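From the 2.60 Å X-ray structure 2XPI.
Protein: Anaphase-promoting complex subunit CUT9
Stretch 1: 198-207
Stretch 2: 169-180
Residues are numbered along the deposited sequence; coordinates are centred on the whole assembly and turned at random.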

# COMPACT_ATOMS: atom_id res chain seq x y z
N LEU A 198 6.76 -19.57 15.58
CA LEU A 198 7.60 -18.78 14.71
C LEU A 198 8.51 -19.68 13.85
O LEU A 198 8.90 -19.31 12.73
CB LEU A 198 8.40 -17.74 15.51
CG LEU A 198 7.61 -16.50 15.92
CD1 LEU A 198 8.41 -15.62 16.89
CD2 LEU A 198 7.19 -15.69 14.69
N GLU A 199 8.82 -20.87 14.35
CA GLU A 199 9.54 -21.84 13.53
C GLU A 199 8.77 -22.13 12.23
O GLU A 199 9.36 -22.23 11.16
CB GLU A 199 9.78 -23.14 14.30
CG GLU A 199 10.55 -24.18 13.48
CD GLU A 199 10.74 -25.49 14.22
OE1 GLU A 199 10.38 -25.58 15.41
OE2 GLU A 199 11.26 -26.44 13.59
N ALA A 200 7.45 -22.28 12.33
CA ALA A 200 6.65 -22.54 11.15
C ALA A 200 6.75 -21.37 10.20
O ALA A 200 7.10 -21.53 9.02
CB ALA A 200 5.24 -22.78 11.52
N SER A 201 6.47 -20.18 10.73
CA SER A 201 6.42 -18.96 9.94
C SER A 201 7.69 -18.68 9.17
O SER A 201 7.66 -18.14 8.06
CB SER A 201 6.08 -17.77 10.84
OG SER A 201 4.80 -17.94 11.44
N MET A 202 8.83 -19.05 9.74
CA MET A 202 10.09 -18.83 9.03
C MET A 202 10.32 -19.85 7.88
O MET A 202 10.98 -19.52 6.88
CB MET A 202 11.26 -18.77 10.02
CG MET A 202 11.19 -17.58 10.95
SD MET A 202 12.72 -17.30 11.87
CE MET A 202 12.57 -18.43 13.24
N CYS A 203 9.79 -21.07 8.01
CA CYS A 203 9.85 -22.04 6.90
C CYS A 203 8.94 -21.57 5.79
O CYS A 203 9.22 -21.81 4.62
CB CYS A 203 9.38 -23.43 7.33
SG CYS A 203 10.52 -24.38 8.37
N TYR A 204 7.83 -20.91 6.15
CA TYR A 204 6.93 -20.38 5.16
C TYR A 204 7.67 -19.31 4.41
O TYR A 204 7.57 -19.20 3.18
CB TYR A 204 5.68 -19.79 5.81
CG TYR A 204 4.92 -18.87 4.88
CD1 TYR A 204 4.15 -19.38 3.85
CD2 TYR A 204 4.99 -17.49 5.02
CE1 TYR A 204 3.47 -18.54 2.99
CE2 TYR A 204 4.30 -16.64 4.17
CZ TYR A 204 3.55 -17.17 3.16
OH TYR A 204 2.87 -16.33 2.30
N LEU A 205 8.43 -18.52 5.16
CA LEU A 205 9.13 -17.39 4.58
C LEU A 205 10.18 -17.95 3.65
O LEU A 205 10.34 -17.49 2.51
CB LEU A 205 9.78 -16.56 5.68
CG LEU A 205 9.53 -15.05 5.68
CD1 LEU A 205 8.13 -14.68 5.24
CD2 LEU A 205 9.83 -14.52 7.08
N ARG A 206 10.88 -18.97 4.12
CA ARG A 206 11.87 -19.66 3.29
C ARG A 206 11.22 -20.23 2.03
O ARG A 206 11.84 -20.26 0.97
CB ARG A 206 12.57 -20.75 4.07
CG ARG A 206 14.06 -20.60 4.02
CD ARG A 206 14.73 -21.91 4.29
NE ARG A 206 13.98 -22.59 5.31
CZ ARG A 206 13.93 -22.20 6.57
NH1 ARG A 206 14.61 -21.14 6.98
NH2 ARG A 206 13.20 -22.89 7.43
N GLY A 207 9.98 -20.69 2.16
CA GLY A 207 9.24 -21.17 1.01
C GLY A 207 9.02 -20.05 0.01
O GLY A 207 9.20 -20.25 -1.19
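Stretch 2, residues 169-180: ALNLLGETNPFR

Stretch 1 is helical throughout, from Leu198 to Gly207, and the helix continues later in the chain. Stretch 2 opens with the last turn of another helix, residues 169 to 173, which begins earlier in the chain, and then runs on as loop or turn. The two helices are close to antiparallel: their N-to-C directions differ by 151° (signed crossing angle -151°), and their axes approach to 10.4 Å. Within stretch 2 the helical backbone hydrogen bonds run from Leu173 N to Ala169 O (2.9 Å) and from Gly174 N to Leu170 O (2.7 Å). Gly174 is the first residue to leave helical geometry. Its phi/psi of 91°/152° would jam a CB against the carbonyl oxygen of Leu173, so the backbone here calls for glycine.

Beyond this exit the loop keeps the antiparallel sense and travels back along the helix of stretch 1. The CA atom of Leu173 lies 6.7 Å from the CA of Arg206, that of Asn177 6.5 Å from the CA of Cys203, and that of Phe179 7.3 Å from the CA of Glu199. Asn177 to Arg180 form a type I beta turn, closed by a weak hydrogen bond from Arg180 N to Asn177 O (3.4 Å). A second weak bond, from Phe179 N to Asn177 OD1 (3.0 Å), ties the Asn177 side chain into the same turn. Together the two stretches bury 538 Å².

Of all the residues, Arg206 has the largest area covered by the other stretch, 131 Å². Its CA-to-CB bond points sideways, but the end of the side chain comes nearer to stretch 2 and reaches the segment just after the helix. There NH1 donates a hydrogen bond to Gly174 O at 3.3 Å, although the position of that oxygen is less sure. Arg206 NH1 also lies 3.0 Å from Leu173 O, but the angle is too poor for a hydrogen bond. Thr176 C and Asn177 CA lie over one face of the guanidinium, the latter 3.3 Å from Arg206 NH2, so the loop backbone packs against the flat group. Closer to the backbone of Arg206, its CG meets Leu170 CD1 at 3.9 Å.

Leu173 points toward stretch 1 and makes the apolar contact beside this arginine. Its CD2 is 3.8 Å from Leu205 CB, and its CD1 is 4.3 Å from Met202 SD. Met202 also reaches the far end of the loop, where its CE approaches the edge of the Phe179 ring, 3.5 Å from Phe179 CE2.

Glu199 anchors the turn. Its side chain extends with chi1 and chi2 both t, and OE2 accepts a nearly straight hydrogen bond from Asn177 ND2 (3.1 Å, 169°). The amide of Asn177 thus serves both the turn, through OD1, and the neighbouring helix, through ND2. Cys203, one helical turn on from Glu199, adds a looser contact, with its SG 4.0 Å from Asn177 CG.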

# COMPACT_ATOMS: atom_id res chain seq x y z
N ALA A 169 17.49 -12.46 2.78
CA ALA A 169 16.51 -13.26 3.49
C ALA A 169 17.01 -14.68 3.79
O ALA A 169 16.74 -15.23 4.86
CB ALA A 169 15.22 -13.32 2.71
N LEU A 170 17.75 -15.27 2.85
CA LEU A 170 18.26 -16.61 3.05
C LEU A 170 19.41 -16.65 4.05
O LEU A 170 19.51 -17.60 4.83
CB LEU A 170 18.69 -17.23 1.72
CG LEU A 170 17.91 -18.45 1.25
CD1 LEU A 170 16.51 -18.50 1.85
CD2 LEU A 170 17.85 -18.47 -0.27
N ASN A 171 20.28 -15.64 4.04
CA ASN A 171 21.28 -15.47 5.10
C ASN A 171 20.64 -15.49 6.50
O ASN A 171 21.15 -16.13 7.41
CB ASN A 171 22.08 -14.17 4.93
CG ASN A 171 23.06 -14.22 3.75
OD1 ASN A 171 23.56 -15.29 3.37
ND2 ASN A 171 23.35 -13.05 3.17
N LEU A 172 19.52 -14.77 6.65
CA LEU A 172 18.82 -14.67 7.93
C LEU A 172 18.05 -15.93 8.31
O LEU A 172 18.02 -16.31 9.49
CB LEU A 172 17.87 -13.48 7.93
CG LEU A 172 18.43 -12.18 8.50
CD1 LEU A 172 17.29 -11.24 8.86
CD2 LEU A 172 19.29 -12.48 9.73
N LEU A 173 17.40 -16.57 7.34
CA LEU A 173 16.58 -17.76 7.59
C LEU A 173 17.37 -19.06 7.58
O LEU A 173 17.05 -19.99 8.32
CB LEU A 173 15.47 -17.86 6.54
CG LEU A 173 14.09 -17.24 6.75
CD1 LEU A 173 14.08 -16.31 7.94
CD2 LEU A 173 13.62 -16.53 5.47
N GLY A 174 18.39 -19.14 6.72
CA GLY A 174 19.07 -20.40 6.44
C GLY A 174 18.40 -21.05 5.25
O GLY A 174 17.21 -20.84 5.02
N GLU A 175 19.15 -21.84 4.49
CA GLU A 175 18.64 -22.46 3.26
C GLU A 175 17.72 -23.64 3.56
O GLU A 175 16.96 -24.09 2.71
CB GLU A 175 19.80 -22.93 2.37
CG GLU A 175 20.81 -21.84 2.05
CD GLU A 175 21.45 -22.02 0.68
OE1 GLU A 175 22.68 -21.78 0.55
OE2 GLU A 175 20.73 -22.40 -0.28
N THR A 176 17.81 -24.12 4.80
CA THR A 176 16.89 -25.11 5.32
C THR A 176 16.63 -24.82 6.80
O THR A 176 17.38 -24.08 7.44
CB THR A 176 17.47 -26.51 5.17
OG1 THR A 176 18.59 -26.65 6.05
CG2 THR A 176 17.91 -26.76 3.72
N ASN A 177 15.57 -25.42 7.33
CA ASN A 177 15.18 -25.23 8.73
C ASN A 177 16.32 -25.46 9.73
O ASN A 177 16.73 -26.60 9.94
CB ASN A 177 14.03 -26.18 9.05
CG ASN A 177 13.49 -26.00 10.46
OD1 ASN A 177 13.81 -25.02 11.12
ND2 ASN A 177 12.67 -26.95 10.91
N PRO A 178 16.81 -24.38 10.37
CA PRO A 178 17.86 -24.47 11.40
C PRO A 178 17.42 -25.25 12.64
O PRO A 178 18.25 -25.94 13.24
CB PRO A 178 18.13 -23.01 11.78
CG PRO A 178 17.60 -22.22 10.66
CD PRO A 178 16.42 -22.98 10.13
N PHE A 179 16.15 -25.13 13.02
CA PHE A 179 15.64 -25.83 14.20
C PHE A 179 15.25 -27.27 13.87
O PHE A 179 14.30 -27.81 14.43
CB PHE A 179 14.45 -25.09 14.80
CG PHE A 179 14.65 -23.60 14.90
CD1 PHE A 179 15.43 -23.05 15.92
CD2 PHE A 179 14.06 -22.74 13.98
CE1 PHE A 179 15.62 -21.68 16.01
CE2 PHE A 179 14.24 -21.36 14.07
CZ PHE A 179 15.02 -20.83 15.08
N ARG A 180 15.99 -27.88 12.95
CA ARG A 180 15.79 -29.28 12.54
C ARG A 180 14.71 -29.44 11.48
O ARG A 180 14.78 -30.34 10.64
CB ARG A 180 15.50 -30.18 13.76